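Local coordinates for guanine nucleotide exchange protein (Legionella pneumophila, PDB 1XSZ) that probably acts as a guanine nucleotide exchange factor for ADP-ribosylation factors, with a capping domain lying over the active site of its Sec7 domain, at residues A[87-92]-A[118-123]; A[104-109]-A[252-257]; A[135-140]-A[175-180]; A[143-148]-A[192-197]. All coordinates share one frame; numbering follows the deposited sequence.

Contact 1: residues A[87-92]-A[118-123]; sequences QSFVEG and GAYFQQ
The start of helix 89-98 approaches the last turns of helix 106-123 at Phe-89 and Tyr-120, whose CA atoms lie 7.7 Å apart, with their two rings meeting between them. These make a T-shaped stack: the edge of Phe-89 is turned to a face of Tyr-120, with the planes at 87° and the centroids 4.9 Å apart. Phe-89 CD1 does the touching. It stands above the tyrosine ring near the rim and comes within 3.4 Å of Tyr-120 CE2, while Phe-89 CB lies by the phenol end, 3.7 Å from Tyr-120 OH. On both residues CG is anti to the backbone N (chi1 178° for Phe-89, 176° for Tyr-120), which carries each ring away from its own backbone N; the two side chains cross at about a right angle. The hydroxyl reaches past the phenylalanine to a water lying in the tyrosine ring plane, 2.8 Å from Tyr-120 OH. That water donates to Gln-87 O, so the phenol is bridged to the backbone just ahead of the helix. Ser-88 caps the same helix: its OG accepts from Glu-91 N at 3.1 Å in a nearly straight bond, and also bonds with Glu-188. Within the all-helical Sec7 domain, Phe-89 wedges among three helices, touching Leu-137, Ala-138 and Thr-141 of helix 131-149 and Phe-181 and Leu-185 of helix 179-191 as well as Tyr-120 of helix 106-123.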
loop_
_atom_site.group_PDB
_atom_site.type_symbol
_atom_site.label_atom_id
_atom_site.label_comp_id
_atom_site.label_asym_id
_atom_site.label_seq_id
_atom_site.Cartn_x
_atom_site.Cartn_y
_atom_site.Cartn_z
ATOM N N GLN A 87 18.976 5.213 18.206
ATOM C CA GLN A 87 17.939 6.204 17.924
ATOM C C GLN A 87 16.741 6.074 18.843
ATOM O O GLN A 87 16.427 4.988 19.321
ATOM C CB GLN A 87 17.421 6.054 16.492
ATOM C CG GLN A 87 18.431 6.281 15.396
ATOM C CD GLN A 87 17.778 6.195 14.028
ATOM O OE1 GLN A 87 17.555 7.209 13.367
ATOM N NE2 GLN A 87 17.448 4.984 13.612
ATOM N N SER A 88 16.067 7.198 19.068
ATOM C CA SER A 88 14.854 7.205 19.873
ATOM C C SER A 88 13.785 6.540 19.003
ATOM O O SER A 88 14.012 6.271 17.817
ATOM C CB SER A 88 14.427 8.637 20.184
ATOM O OG SER A 88 13.956 9.281 19.011
ATOM N N PHE A 89 12.619 6.281 19.583
ATOM C CA PHE A 89 11.535 5.653 18.836
ATOM C C PHE A 89 11.111 6.515 17.649
ATOM O O PHE A 89 10.995 6.021 16.526
ATOM C CB PHE A 89 10.324 5.423 19.744
ATOM C CG PHE A 89 9.144 4.825 19.032
ATOM C CD1 PHE A 89 9.087 3.459 18.783
ATOM C CD2 PHE A 89 8.110 5.634 18.574
ATOM C CE1 PHE A 89 8.019 2.899 18.087
ATOM C CE2 PHE A 89 7.034 5.081 17.873
ATOM C CZ PHE A 89 6.989 3.718 17.632
ATOM N N VAL A 90 10.885 7.799 17.899
ATOM C CA VAL A 90 10.450 8.692 16.837
ATOM C C VAL A 90 11.510 8.846 15.760
ATOM O O VAL A 90 11.187 8.860 14.578
ATOM C CB VAL A 90 10.041 10.069 17.401
ATOM C CG1 VAL A 90 9.681 11.024 16.268
ATOM C CG2 VAL A 90 8.833 9.892 18.322
ATOM N N GLU A 91 12.776 8.951 16.151
ATOM C CA GLU A 91 13.826 9.105 15.151
ATOM C C GLU A 91 13.957 7.836 14.315
ATOM O O GLU A 91 14.179 7.906 13.106
ATOM C CB GLU A 91 15.164 9.438 15.813
ATOM C CG GLU A 91 16.276 9.784 14.822
ATOM C CD GLU A 91 15.996 11.045 14.012
ATOM O OE1 GLU A 91 16.833 11.394 13.152
ATOM O OE2 GLU A 91 14.951 11.691 14.230
ATOM N N GLY A 92 13.817 6.679 14.951
ATOM C CA GLY A 92 13.901 5.430 14.214
ATOM C C GLY A 92 12.772 5.340 13.203
ATOM O O GLY A 92 12.986 4.969 12.047
ATOM N N GLY A 118 8.028 -4.356 14.544
ATOM C CA GLY A 118 8.630 -5.610 14.960
ATOM C C GLY A 118 10.135 -5.499 15.119
ATOM O O GLY A 118 10.703 -6.026 16.082
ATOM N N ALA A 119 10.787 -4.822 14.180
ATOM C CA ALA A 119 12.236 -4.654 14.224
ATOM C C ALA A 119 12.663 -3.728 15.355
ATOM O O ALA A 119 13.697 -3.953 15.990
ATOM C CB ALA A 119 12.744 -4.118 12.893
ATOM N N TYR A 120 11.876 -2.684 15.600
ATOM C CA TYR A 120 12.187 -1.746 16.668
ATOM C C TYR A 120 12.217 -2.501 17.982
ATOM O O TYR A 120 13.152 -2.360 18.770
ATOM C CB TYR A 120 11.134 -0.639 16.769
ATOM C CG TYR A 120 11.399 0.293 17.932
ATOM C CD1 TYR A 120 12.428 1.227 17.872
ATOM C CD2 TYR A 120 10.675 0.186 19.121
ATOM C CE1 TYR A 120 12.741 2.030 18.969
ATOM C CE2 TYR A 120 10.981 0.984 20.229
ATOM C CZ TYR A 120 12.017 1.902 20.140
ATOM O OH TYR A 120 12.344 2.682 21.226
ATOM N N PHE A 121 11.175 -3.294 18.213
ATOM C CA PHE A 121 11.063 -4.082 19.431
ATOM C C PHE A 121 12.224 -5.061 19.563
ATOM O O PHE A 121 12.822 -5.186 20.631
ATOM C CB PHE A 121 9.735 -4.846 19.440
ATOM C CG PHE A 121 9.584 -5.789 20.600
ATOM C CD1 PHE A 121 9.622 -5.316 21.907
ATOM C CD2 PHE A 121 9.406 -7.150 20.385
ATOM C CE1 PHE A 121 9.485 -6.188 22.987
ATOM C CE2 PHE A 121 9.269 -8.033 21.458
ATOM C CZ PHE A 121 9.308 -7.549 22.760
ATOM N N GLN A 122 12.544 -5.752 18.474
ATOM C CA GLN A 122 13.634 -6.722 18.478
ATOM C C GLN A 122 14.959 -6.062 18.861
ATOM O O GLN A 122 15.761 -6.644 19.596
ATOM C CB GLN A 122 13.751 -7.377 17.097
ATOM C CG GLN A 122 14.693 -8.578 17.027
ATOM C CD GLN A 122 16.152 -8.200 17.191
ATOM O OE1 GLN A 122 16.680 -7.378 16.441
ATOM N NE2 GLN A 122 16.812 -8.802 18.175
ATOM N N GLN A 123 15.180 -4.845 18.373
ATOM C CA GLN A 123 16.411 -4.114 18.658
ATOM C C GLN A 123 16.343 -3.243 19.916
ATOM O O GLN A 123 17.372 -2.765 20.397
ATOM C CB GLN A 123 16.799 -3.253 17.443
ATOM C CG GLN A 123 17.299 -4.063 16.245
ATOM C CD GLN A 123 17.618 -3.209 15.023
ATOM O OE1 GLN A 123 18.342 -2.215 15.110
ATOM N NE2 GLN A 123 17.088 -3.606 13.871
HETATM O O HOH W 1 14.787 3.943 21.125
#

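Contact 2: residues A[104-109]-A[252-257]; sequences GEAQKI and SWLSFF
Apolar packing joins Ala-106 and Ile-109, one turn apart on helix 106-123, to Trp-253, Leu-254 and Phe-257 of helix 252-258. Leu-254 sits on Ala-106, where the backbones come nearest, with CA atoms 6.1 Å apart. Both its methyls lie near the carbonyl oxygen, CD2 the closer (Ala-106 O to Leu-254 CD2, 3.7 Å), and CD1 also meets the alanine methyl (Ala-106 CB to Leu-254 CD1, 4.1 Å). The leucine CG is anti to its own carbonyl carbon (chi1 -69°), which carries this fork across to the facing helix. The branch methyl of Ile-109 is shared by two rings, with CG2 4.3 Å from Trp-253 CH2 and 4.2 Å from Phe-257 CE2.

Within helix 252-258 the same leucine also packs on an aromatic face, Leu-254 CD2 standing 3.5 Å above the Trp-253 indole plane toward its rim. The indole is fixed from outside the pair: its NE1 bonds with Tyr-135 OH, and its ring stacks with Phe-139, both on helix 131-149.

Charge stays on the 104-109 side. Lys-108 NZ forms a salt bridge with Glu-105 OE2 at 2.8 Å, meeting it on the syn side but 33° out of the carboxylate plane, and has a second acidic partner in Asp-62. Glu-105 OE1 is bonded by Gln-278 and Gln-299 of the capping domain.

Shape and hydrocarbon burial therefore hold these two segments together, while directional bonds around them also join the capping domain, the part that lies over the active site, to the Sec7 domain.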
loop_
_atom_site.group_PDB
_atom_site.type_symbol
_atom_site.label_atom_id
_atom_site.label_comp_id
_atom_site.label_asym_id
_atom_site.label_seq_id
_atom_site.Cartn_x
_atom_site.Cartn_y
_atom_site.Cartn_z
ATOM N N GLY A 104 0.896 4.271 -1.929
ATOM C CA GLY A 104 -0.242 5.118 -1.619
ATOM C C GLY A 104 -1.473 4.284 -1.322
ATOM O O GLY A 104 -2.599 4.762 -1.448
ATOM N N GLU A 105 -1.251 3.037 -0.917
ATOM C CA GLU A 105 -2.325 2.100 -0.602
ATOM C C GLU A 105 -2.249 1.732 0.872
ATOM O O GLU A 105 -1.190 1.359 1.372
ATOM C CB GLU A 105 -2.182 0.850 -1.462
ATOM C CG GLU A 105 -2.254 1.142 -2.957
ATOM C CD GLU A 105 -1.737 -0.010 -3.782
ATOM O OE1 GLU A 105 -2.399 -1.064 -3.821
ATOM O OE2 GLU A 105 -0.651 0.133 -4.382
ATOM N N ALA A 106 -3.390 1.808 1.548
ATOM C CA ALA A 106 -3.480 1.546 2.978
ATOM C C ALA A 106 -2.882 0.244 3.498
ATOM O O ALA A 106 -2.109 0.261 4.461
ATOM C CB ALA A 106 -4.931 1.650 3.421
ATOM N N GLN A 107 -3.229 -0.884 2.892
ATOM C CA GLN A 107 -2.705 -2.148 3.396
ATOM C C GLN A 107 -1.200 -2.281 3.236
ATOM O O GLN A 107 -0.542 -2.915 4.064
ATOM C CB GLN A 107 -3.428 -3.328 2.745
ATOM C CG GLN A 107 -4.899 -3.417 3.148
ATOM C CD GLN A 107 -5.562 -4.708 2.708
ATOM O OE1 GLN A 107 -6.748 -4.925 2.964
ATOM N NE2 GLN A 107 -4.803 -5.574 2.048
ATOM N N LYS A 108 -0.649 -1.677 2.186
ATOM C CA LYS A 108 0.790 -1.737 1.961
ATOM C C LYS A 108 1.510 -0.868 2.986
ATOM O O LYS A 108 2.541 -1.265 3.539
ATOM C CB LYS A 108 1.114 -1.293 0.533
ATOM C CG LYS A 108 0.680 -2.312 -0.501
ATOM C CD LYS A 108 0.957 -1.834 -1.919
ATOM C CE LYS A 108 0.565 -2.897 -2.925
ATOM N NZ LYS A 108 0.647 -2.369 -4.320
ATOM N N ILE A 109 0.973 0.318 3.242
ATOM C CA ILE A 109 1.551 1.204 4.245
ATOM C C ILE A 109 1.542 0.473 5.590
ATOM O O ILE A 109 2.526 0.489 6.331
ATOM C CB ILE A 109 0.718 2.498 4.366
ATOM C CG1 ILE A 109 0.909 3.347 3.110
ATOM C CG2 ILE A 109 1.130 3.292 5.611
ATOM C CD1 ILE A 109 -0.112 4.456 2.965
ATOM N N SER A 252 -9.407 1.847 11.626
ATOM C CA SER A 252 -9.715 3.251 11.852
ATOM C C SER A 252 -8.542 4.184 11.573
ATOM O O SER A 252 -8.728 5.242 10.980
ATOM C CB SER A 252 -10.218 3.473 13.284
ATOM O OG SER A 252 -9.204 3.223 14.237
ATOM N N TRP A 253 -7.336 3.799 11.984
ATOM C CA TRP A 253 -6.193 4.672 11.758
ATOM C C TRP A 253 -5.863 4.844 10.284
ATOM O O TRP A 253 -5.374 5.896 9.891
ATOM C CB TRP A 253 -4.956 4.220 12.563
ATOM C CG TRP A 253 -4.092 3.142 11.973
ATOM C CD1 TRP A 253 -4.170 1.800 12.215
ATOM C CD2 TRP A 253 -2.954 3.327 11.120
ATOM N NE1 TRP A 253 -3.148 1.137 11.578
ATOM C CE2 TRP A 253 -2.386 2.051 10.898
ATOM C CE3 TRP A 253 -2.354 4.448 10.528
ATOM C CZ2 TRP A 253 -1.246 1.863 10.110
ATOM C CZ3 TRP A 253 -1.220 4.262 9.744
ATOM C CH2 TRP A 253 -0.678 2.979 9.543
ATOM N N LEU A 254 -6.139 3.824 9.473
ATOM C CA LEU A 254 -5.883 3.920 8.037
ATOM C C LEU A 254 -6.923 4.835 7.384
ATOM O O LEU A 254 -6.627 5.520 6.409
ATOM C CB LEU A 254 -5.880 2.530 7.399
ATOM C CG LEU A 254 -4.670 1.679 7.815
ATOM C CD1 LEU A 254 -4.795 0.258 7.286
ATOM C CD2 LEU A 254 -3.393 2.337 7.297
ATOM N N SER A 255 -8.142 4.828 7.916
ATOM C CA SER A 255 -9.200 5.689 7.400
ATOM C C SER A 255 -8.813 7.145 7.691
ATOM O O SER A 255 -8.969 8.026 6.848
ATOM C CB SER A 255 -10.531 5.348 8.078
ATOM O OG SER A 255 -11.555 6.242 7.682
ATOM N N PHE A 256 -8.295 7.381 8.892
ATOM C CA PHE A 256 -7.861 8.705 9.324
ATOM C C PHE A 256 -6.687 9.186 8.462
ATOM O O PHE A 256 -6.704 10.281 7.904
ATOM C CB PHE A 256 -7.442 8.601 10.805
ATOM C CG PHE A 256 -6.824 9.849 11.393
ATOM C CD1 PHE A 256 -5.524 10.238 11.068
ATOM C CD2 PHE A 256 -7.519 10.585 12.351
ATOM C CE1 PHE A 256 -4.926 11.334 11.695
ATOM C CE2 PHE A 256 -6.934 11.679 12.983
ATOM C CZ PHE A 256 -5.629 12.056 12.655
ATOM N N PHE A 257 -5.682 8.334 8.336
ATOM C CA PHE A 257 -4.468 8.682 7.615
ATOM C C PHE A 257 -4.586 8.820 6.098
ATOM O O PHE A 257 -4.011 9.750 5.513
ATOM C CB PHE A 257 -3.391 7.647 7.973
ATOM C CG PHE A 257 -2.011 7.967 7.454
ATOM C CD1 PHE A 257 -1.390 9.178 7.760
ATOM C CD2 PHE A 257 -1.314 7.026 6.702
ATOM C CE1 PHE A 257 -0.089 9.448 7.321
ATOM C CE2 PHE A 257 -0.015 7.287 6.260
ATOM C CZ PHE A 257 0.594 8.499 6.572
#

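Contact 3: residues A[135-140]-A[175-180]; sequences YLLAFQ and GDFDAK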
loop_
_atom_site.group_PDB
_atom_site.type_symbol
_atom_site.label_atom_id
_atom_site.label_comp_id
_atom_site.label_asym_id
_atom_site.label_seq_id
_atom_site.Cartn_x
_atom_site.Cartn_y
_atom_site.Cartn_z
ATOM N N TYR A 135 3.700 -1.271 17.477
ATOM C CA TYR A 135 2.839 -0.984 16.330
ATOM C C TYR A 135 1.837 0.108 16.706
ATOM O O TYR A 135 1.625 1.062 15.951
ATOM C CB TYR A 135 2.106 -2.260 15.897
ATOM C CG TYR A 135 1.052 -2.054 14.828
ATOM C CD1 TYR A 135 1.400 -1.645 13.539
ATOM C CD2 TYR A 135 -0.292 -2.279 15.107
ATOM C CE1 TYR A 135 0.423 -1.470 12.555
ATOM C CE2 TYR A 135 -1.274 -2.109 14.137
ATOM C CZ TYR A 135 -0.910 -1.708 12.862
ATOM O OH TYR A 135 -1.886 -1.558 11.905
ATOM N N LEU A 136 1.210 -0.026 17.870
ATOM C CA LEU A 136 0.259 0.982 18.324
ATOM C C LEU A 136 0.953 2.344 18.401
ATOM O O LEU A 136 0.428 3.349 17.920
ATOM C CB LEU A 136 -0.306 0.612 19.702
ATOM C CG LEU A 136 -1.155 1.699 20.374
ATOM C CD1 LEU A 136 -2.413 1.953 19.559
ATOM C CD2 LEU A 136 -1.514 1.272 21.791
ATOM N N LEU A 137 2.134 2.375 19.006
ATOM C CA LEU A 137 2.881 3.618 19.139
ATOM C C LEU A 137 3.211 4.196 17.764
ATOM O O LEU A 137 3.101 5.403 17.548
ATOM C CB LEU A 137 4.177 3.371 19.911
ATOM C CG LEU A 137 4.746 4.549 20.697
ATOM C CD1 LEU A 137 3.780 4.960 21.806
ATOM C CD2 LEU A 137 6.079 4.137 21.288
ATOM N N ALA A 138 3.613 3.326 16.841
ATOM C CA ALA A 138 3.959 3.757 15.495
ATOM C C ALA A 138 2.794 4.392 14.749
ATOM O O ALA A 138 2.934 5.504 14.234
ATOM C CB ALA A 138 4.527 2.590 14.693
ATOM N N PHE A 139 1.645 3.717 14.690
ATOM C CA PHE A 139 0.554 4.323 13.946
ATOM C C PHE A 139 -0.061 5.512 14.676
ATOM O O PHE A 139 -0.549 6.441 14.037
ATOM C CB PHE A 139 -0.471 3.261 13.456
ATOM C CG PHE A 139 -1.449 2.765 14.488
ATOM C CD1 PHE A 139 -2.469 3.585 14.957
ATOM C CD2 PHE A 139 -1.421 1.430 14.898
ATOM C CE1 PHE A 139 -3.457 3.085 15.810
ATOM C CE2 PHE A 139 -2.406 0.921 15.753
ATOM C CZ PHE A 139 -3.425 1.753 16.205
ATOM N N GLN A 140 0.005 5.530 16.005
ATOM C CA GLN A 140 -0.504 6.679 16.744
ATOM C C GLN A 140 0.409 7.877 16.437
ATOM O O GLN A 140 -0.067 8.993 16.254
ATOM C CB GLN A 140 -0.518 6.400 18.255
ATOM C CG GLN A 140 -1.603 5.437 18.723
ATOM C CD GLN A 140 -2.999 6.025 18.640
ATOM O OE1 GLN A 140 -3.189 7.228 18.798
ATOM N NE2 GLN A 140 -3.987 5.169 18.419
ATOM N N GLY A 175 -0.910 -2.727 29.777
ATOM C CA GLY A 175 -0.470 -1.725 30.729
ATOM C C GLY A 175 -0.305 -0.381 30.047
ATOM O O GLY A 175 -0.743 -0.206 28.911
ATOM N N ASP A 176 0.319 0.572 30.730
ATOM C CA ASP A 176 0.524 1.893 30.152
ATOM C C ASP A 176 1.973 2.111 29.757
ATOM O O ASP A 176 2.874 1.407 30.218
ATOM C CB ASP A 176 0.134 2.996 31.143
ATOM C CG ASP A 176 -1.281 2.851 31.662
ATOM O OD1 ASP A 176 -2.167 2.444 30.886
ATOM O OD2 ASP A 176 -1.504 3.163 32.853
ATOM N N PHE A 177 2.184 3.085 28.877
ATOM C CA PHE A 177 3.525 3.459 28.451
ATOM C C PHE A 177 3.957 4.474 29.503
ATOM O O PHE A 177 3.111 5.144 30.097
ATOM C CB PHE A 177 3.493 4.143 27.079
ATOM C CG PHE A 177 3.078 3.242 25.954
ATOM C CD1 PHE A 177 3.973 2.328 25.411
ATOM C CD2 PHE A 177 1.784 3.301 25.442
ATOM C CE1 PHE A 177 3.591 1.484 24.378
ATOM C CE2 PHE A 177 1.391 2.459 24.408
ATOM C CZ PHE A 177 2.295 1.548 23.875
ATOM N N ASP A 178 5.258 4.591 29.743
ATOM C CA ASP A 178 5.740 5.557 30.722
ATOM C C ASP A 178 5.314 6.962 30.310
ATOM O O ASP A 178 5.451 7.347 29.147
ATOM C CB ASP A 178 7.264 5.489 30.841
ATOM C CG ASP A 178 7.735 4.265 31.603
ATOM O OD1 ASP A 178 8.964 4.090 31.745
ATOM O OD2 ASP A 178 6.877 3.480 32.063
ATOM N N ALA A 179 4.794 7.721 31.268
ATOM C CA ALA A 179 4.331 9.082 31.018
ATOM C C ALA A 179 5.400 9.963 30.380
ATOM O O ALA A 179 5.126 10.688 29.421
ATOM C CB ALA A 179 3.852 9.713 32.322
ATOM N N LYS A 180 6.618 9.897 30.903
ATOM C CA LYS A 180 7.704 10.717 30.380
ATOM C C LYS A 180 8.144 10.268 28.995
ATOM O O LYS A 180 8.711 11.049 28.229
ATOM C CB LYS A 180 8.882 10.710 31.358
ATOM C CG LYS A 180 8.498 11.220 32.744
ATOM C CD LYS A 180 7.741 12.539 32.647
ATOM C CE LYS A 180 7.064 12.895 33.960
ATOM N NZ LYS A 180 6.226 14.119 33.830
#
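Phe-177 reaches from the loop ahead of helix 179-191 to Leu-136 and Leu-137 on helix 131-149. Its CB points toward that helix, and CG, anti to the carbonyl carbon (chi1 -67°), carries the ring on in the same general direction. On the CE2 side the ring meets Leu-136 at the edge, Phe-177 CE2 lying 4.1 Å from Leu-136 CD2. Over one face, reaching CZ at the tip, lies a methyl of Leu-137 in a CH-pi contact: Leu-137 CD1 stands 4.2 Å from the centroid of the Phe-177 ring and 6° off its normal. This holds for one of two conformers of Leu-137 and is less certain than the contact with Leu-136.

This packing belongs to the helical Sec7 domain, where the chain leaves helix 161-167, passes through a loop and enters helix 179-191; the phenylalanine immediately precedes Asp-178, the N-cap residue of that helix. Asn-172 of the loop and Leu-182 of the helix also touch the ring. Leu-136 packs on Leu-168, and Leu-137 on Phe-181, Leu-182 and Leu-185. Just before the phenylalanine the loop is tied to itself, Asp-176 OD1 accepting from Gly-170 N and Asp-176 O from Asn-172 ND2.

Contact 4: residues A[143-148]-A[192-197]; sequences MLNTDL and KPFELN
A 2.8 Å backbone bond from Leu-148 N to Leu-144 O belongs to the helical stretch that presents Asn-145 to Pro-193, Phe-194 and Leu-196. Asn-145 carries the whole of the helix side of the contact. The backbones are nearest at Asn-145 and Pro-193, whose CA atoms are 6.2 Å apart, and the asparagine CG, anti to its backbone N (chi1 177°), brings the amide onto the extended chain. The stem of the side chain meets the phenylalanine at CD2: Phe-194 CD2 is 3.7 Å from Asn-145 CB and equally 3.7 Å from Asn-145 CG. Amide and ring planes are inclined at 43°, neither stacked nor perpendicular. The end of the amide lies beside the backbone at Pro-193 CA and Phe-194, and a methyl of Leu-196, CD1, approaches it more loosely. One polar side group can thus lie against Pro-193, Phe-194 and Leu-196 in a segment of extended, irregular chain.

The 192-197 segment follows helix 179-191 and runs on toward strand 204-208, the first in sequence of the strands of the antiparallel sheet. It is also held to helix 89-98, where Pro-193 O accepts from Arg-94 NE and Phe-194 packs on Leu-93 and Arg-94. Asn-145 also touches Ile-189 of helix 179-191 and Trp-288 of the short helix 287-290 of the capping domain.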
loop_
_atom_site.group_PDB
_atom_site.type_symbol
_atom_site.label_atom_id
_atom_site.label_comp_id
_atom_site.label_asym_id
_atom_site.label_seq_id
_atom_site.Cartn_x
_atom_site.Cartn_y
_atom_site.Cartn_z
ATOM N N MET A 143 -0.397 9.208 13.030
ATOM C CA MET A 143 -1.607 10.026 13.059
ATOM C C MET A 143 -1.317 11.369 13.722
ATOM O O MET A 143 -1.809 12.411 13.280
ATOM C CB MET A 143 -2.741 9.343 13.837
ATOM C CG MET A 143 -3.386 8.164 13.132
ATOM S SD MET A 143 -4.946 7.638 13.902
ATOM C CE MET A 143 -4.367 7.013 15.459
ATOM N N LEU A 144 -0.535 11.344 14.797
ATOM C CA LEU A 144 -0.206 12.568 15.515
ATOM C C LEU A 144 0.572 13.542 14.625
ATOM O O LEU A 144 0.399 14.758 14.725
ATOM C CB LEU A 144 0.592 12.229 16.783
ATOM C CG LEU A 144 0.925 13.391 17.715
ATOM C CD1 LEU A 144 -0.356 14.083 18.168
ATOM C CD2 LEU A 144 1.685 12.855 18.920
ATOM N N ASN A 145 1.430 13.007 13.761
ATOM C CA ASN A 145 2.192 13.850 12.842
ATOM C C ASN A 145 1.225 14.666 11.968
ATOM O O ASN A 145 1.406 15.865 11.785
ATOM C CB ASN A 145 3.109 12.970 11.986
ATOM C CG ASN A 145 3.879 13.754 10.947
ATOM O OD1 ASN A 145 3.600 13.656 9.743
ATOM N ND2 ASN A 145 4.849 14.535 11.395
ATOM N N THR A 146 0.193 14.016 11.435
ATOM C CA THR A 146 -0.784 14.733 10.617
ATOM C C THR A 146 -1.583 15.702 11.487
ATOM O O THR A 146 -1.810 16.853 11.118
ATOM C CB THR A 146 -1.767 13.762 9.949
ATOM O OG1 THR A 146 -1.087 13.019 8.936
ATOM C CG2 THR A 146 -2.938 14.523 9.321
ATOM N N ASP A 147 -1.997 15.227 12.653
ATOM C CA ASP A 147 -2.784 16.046 13.558
ATOM C C ASP A 147 -2.084 17.352 13.931
ATOM O O ASP A 147 -2.700 18.421 13.924
ATOM C CB ASP A 147 -3.108 15.229 14.810
ATOM C CG ASP A 147 -4.144 15.886 15.685
ATOM O OD1 ASP A 147 -3.767 16.556 16.663
ATOM O OD2 ASP A 147 -5.346 15.725 15.381
ATOM N N LEU A 148 -0.791 17.272 14.231
ATOM C CA LEU A 148 -0.036 18.446 14.640
ATOM C C LEU A 148 0.459 19.342 13.518
ATOM O O LEU A 148 0.600 20.551 13.705
ATOM C CB LEU A 148 1.166 18.016 15.495
ATOM C CG LEU A 148 0.834 17.262 16.785
ATOM C CD1 LEU A 148 2.115 16.996 17.576
ATOM C CD2 LEU A 148 -0.148 18.086 17.617
ATOM N N LYS A 192 9.650 18.146 15.026
ATOM C CA LYS A 192 10.203 17.743 13.741
ATOM C C LYS A 192 9.276 16.763 13.029
ATOM O O LYS A 192 9.233 15.583 13.363
ATOM C CB LYS A 192 11.575 17.102 13.969
ATOM C CG LYS A 192 12.339 16.755 12.702
ATOM C CD LYS A 192 13.696 16.154 13.049
ATOM C CE LYS A 192 14.484 15.807 11.801
ATOM N NZ LYS A 192 15.836 15.278 12.137
ATOM N N PRO A 193 8.525 17.248 12.033
ATOM C CA PRO A 193 7.610 16.373 11.300
ATOM C C PRO A 193 8.335 15.243 10.581
ATOM O O PRO A 193 9.551 15.294 10.370
ATOM C CB PRO A 193 6.947 17.319 10.300
ATOM C CG PRO A 193 7.024 18.660 10.976
ATOM C CD PRO A 193 8.407 18.642 11.567
ATOM N N PHE A 194 7.586 14.209 10.226
ATOM C CA PHE A 194 8.142 13.098 9.465
ATOM C C PHE A 194 8.353 13.554 8.027
ATOM O O PHE A 194 7.685 14.475 7.558
ATOM C CB PHE A 194 7.171 11.911 9.407
ATOM C CG PHE A 194 7.107 11.095 10.666
ATOM C CD1 PHE A 194 8.265 10.744 11.355
ATOM C CD2 PHE A 194 5.885 10.620 11.130
ATOM C CE1 PHE A 194 8.203 9.932 12.486
ATOM C CE2 PHE A 194 5.815 9.808 12.257
ATOM C CZ PHE A 194 6.977 9.462 12.938
ATOM N N GLU A 195 9.292 12.914 7.342
ATOM C CA GLU A 195 9.519 13.197 5.930
ATOM C C GLU A 195 8.784 12.049 5.241
ATOM O O GLU A 195 9.170 10.887 5.370
ATOM C CB GLU A 195 11.005 13.152 5.570
ATOM C CG GLU A 195 11.251 13.408 4.085
ATOM C CD GLU A 195 12.714 13.342 3.695
ATOM O OE1 GLU A 195 13.533 14.029 4.337
ATOM O OE2 GLU A 195 13.043 12.608 2.737
ATOM N N LEU A 196 7.714 12.373 4.526
ATOM C CA LEU A 196 6.912 11.355 3.856
ATOM C C LEU A 196 6.865 11.594 2.359
ATOM O O LEU A 196 6.351 12.616 1.898
ATOM C CB LEU A 196 5.491 11.360 4.424
ATOM C CG LEU A 196 5.375 11.180 5.939
ATOM C CD1 LEU A 196 3.927 11.410 6.364
ATOM C CD2 LEU A 196 5.852 9.792 6.335
ATOM N N ASN A 197 7.408 10.649 1.604
ATOM C CA ASN A 197 7.438 10.748 0.151
ATOM C C ASN A 197 6.647 9.581 -0.431
ATOM O O ASN A 197 7.121 8.449 -0.451
ATOM C CB ASN A 197 8.892 10.704 -0.332
ATOM C CG ASN A 197 9.752 11.791 0.298
ATOM O OD1 ASN A 197 10.841 11.522 0.811
ATOM N ND2 ASN A 197 9.268 13.024 0.259
#

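Contacts 1, 3 and 4 all lie in the Sec7 domain, whereas contact 2 joins it to the capping domain and is closest to the centre of the chain. Contacts 1 and 2 use opposite ends of helix 106-123; contacts 3 and 4 use successive parts of helix 131-149. That helix links the set: Leu-137 and Ala-138 touch Phe-89 of contact 1, and Tyr-135 and Met-143 touch Trp-253 of contact 2. The first three are buried and contact 4 partly so. Their chemistry also differs: ring on ring with a water bridge in contact 1, aliphatic and aromatic packing in 2, leucines against a phenylalanine ring in 3, and an amide against an extended chain in 4.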